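Local coordinates for cellulosome protein dockerin type I (Clostridium thermocellum, PDB 2WZ8) that probably binds carbohydrate as a family 35 carbohydrate-binding module of a cellulosomal protein, with a calcium ion bound in its beta-sandwich fold, at residues Y55-A59 with G60-M64. Residues are numbered along the deposited sequence; the frame is centred on the assembly and turned at random.
Sequences YVPQA and GTYRM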
# COMPACT_ATOMS: atom_id res chain seq x y z
N TYR A 55 -8.60 7.63 9.26
CA TYR A 55 -9.74 8.39 9.75
C TYR A 55 -10.24 9.39 8.74
O TYR A 55 -9.48 10.24 8.25
CB TYR A 55 -9.37 9.15 11.04
CG TYR A 55 -10.55 9.84 11.65
CD1 TYR A 55 -11.31 9.24 12.64
CD2 TYR A 55 -10.92 11.09 11.20
CE1 TYR A 55 -12.42 9.89 13.17
CE2 TYR A 55 -12.03 11.73 11.72
CZ TYR A 55 -12.77 11.12 12.70
OH TYR A 55 -13.86 11.81 13.24
N VAL A 56 -11.55 9.32 8.50
CA VAL A 56 -12.27 10.36 7.75
C VAL A 56 -13.56 10.74 8.47
O VAL A 56 -14.15 9.94 9.16
CB VAL A 56 -12.57 9.94 6.30
CG1 VAL A 56 -11.28 9.78 5.49
CG2 VAL A 56 -13.44 8.70 6.24
N PRO A 57 -14.01 11.99 8.29
CA PRO A 57 -15.19 12.44 9.02
C PRO A 57 -16.53 12.02 8.41
O PRO A 57 -17.58 12.14 9.05
CB PRO A 57 -15.08 13.96 8.92
CG PRO A 57 -14.39 14.18 7.66
CD PRO A 57 -13.34 13.11 7.60
N GLN A 58 -16.49 11.62 7.15
CA GLN A 58 -17.71 11.37 6.36
C GLN A 58 -17.61 10.08 5.61
O GLN A 58 -16.56 9.78 5.03
CB GLN A 58 -17.91 12.49 5.33
CG GLN A 58 -18.22 13.83 5.88
CD GLN A 58 -19.64 13.97 6.34
OE1 GLN A 58 -20.55 13.23 5.91
NE2 GLN A 58 -19.86 14.95 7.18
N ALA A 59 -18.70 9.33 5.56
CA ALA A 59 -18.79 8.18 4.69
C ALA A 59 -18.76 8.65 3.25
O ALA A 59 -19.35 9.68 2.90
CB ALA A 59 -20.06 7.38 4.95
N GLY A 60 -18.05 7.91 2.41
CA GLY A 60 -17.98 8.23 0.98
C GLY A 60 -16.77 7.66 0.31
O GLY A 60 -15.99 6.95 0.89
N THR A 61 -16.70 7.95 -0.96
CA THR A 61 -15.56 7.54 -1.79
C THR A 61 -14.48 8.61 -1.73
O THR A 61 -14.72 9.83 -1.91
CB THR A 61 -15.99 7.24 -3.24
OG1 THR A 61 -16.93 6.16 -3.24
CG2 THR A 61 -14.79 6.90 -4.11
N TYR A 62 -13.26 8.14 -1.45
CA TYR A 62 -12.09 8.99 -1.35
C TYR A 62 -11.06 8.53 -2.35
O TYR A 62 -11.04 7.37 -2.76
CB TYR A 62 -11.50 8.92 0.06
CG TYR A 62 -12.39 9.55 1.09
CD1 TYR A 62 -12.13 10.83 1.57
CD2 TYR A 62 -13.50 8.87 1.60
CE1 TYR A 62 -12.96 11.43 2.50
CE2 TYR A 62 -14.33 9.46 2.54
CZ TYR A 62 -14.04 10.73 2.99
OH TYR A 62 -14.84 11.36 3.92
N ARG A 63 -10.15 9.43 -2.65
CA ARG A 63 -8.99 9.09 -3.47
C ARG A 63 -7.84 8.76 -2.54
O ARG A 63 -7.42 9.59 -1.73
CB ARG A 63 -8.63 10.25 -4.39
CG ARG A 63 -9.58 10.34 -5.56
CD ARG A 63 -9.16 11.41 -6.56
NE ARG A 63 -9.21 12.75 -5.98
CZ ARG A 63 -8.16 13.39 -5.47
NH1 ARG A 63 -6.95 12.82 -5.47
NH2 ARG A 63 -8.32 14.61 -4.95
N MET A 64 -7.31 7.56 -2.71
CA MET A 64 -6.14 7.11 -1.96
C MET A 64 -4.94 7.19 -2.89
O MET A 64 -4.85 6.51 -3.93
CB MET A 64 -6.30 5.68 -1.47
CG MET A 64 -5.05 5.17 -0.76
SD MET A 64 -5.23 3.52 -0.03
CE MET A 64 -5.53 2.47 -1.45
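Val56 and Tyr62 meet across a bend in which the chain leaves strand 49-56, runs through the loop Pro57-Gln58-Ala59 and re-enters as strand 60-69. The two strands belong to different sheets, so this is a beta-arch joining the two sheets of the sandwich, not a hairpin: Val56 is paired with Gly123 of one sheet, while Gly60 and Tyr62 are paired with Leu120 and Val118 of the other. Gly60 opens the second strand with an extended backbone of positive phi, angles that by themselves call for glycine, close to the Ala59 carbonyl. Tyr62 then reaches back beneath the arch, its CG anti to its own carbonyl carbon (chi1 -68°), and the ring extends from strand 60-69 to Val56 at the end of strand 49-56. Val56 approaches from the opposite direction and sets CG1 over one face, 4.0 Å from the centroid of the Tyr62 ring, in a CH-pi contact displaced toward the rim. Gln58 O lies at the ring edge, near its plane, and accepts a short 2.6 Å hydrogen bond from Tyr62 OH, which meets the C=O at 128° and is tilted 25° from the carbonyl plane. Ile146 touches both Val56 and Tyr62. Apolar ring and polar hydroxyl thus do separate work: the face joins the apolar interior, while the OH holds a loop carbonyl, which should restrain the arch.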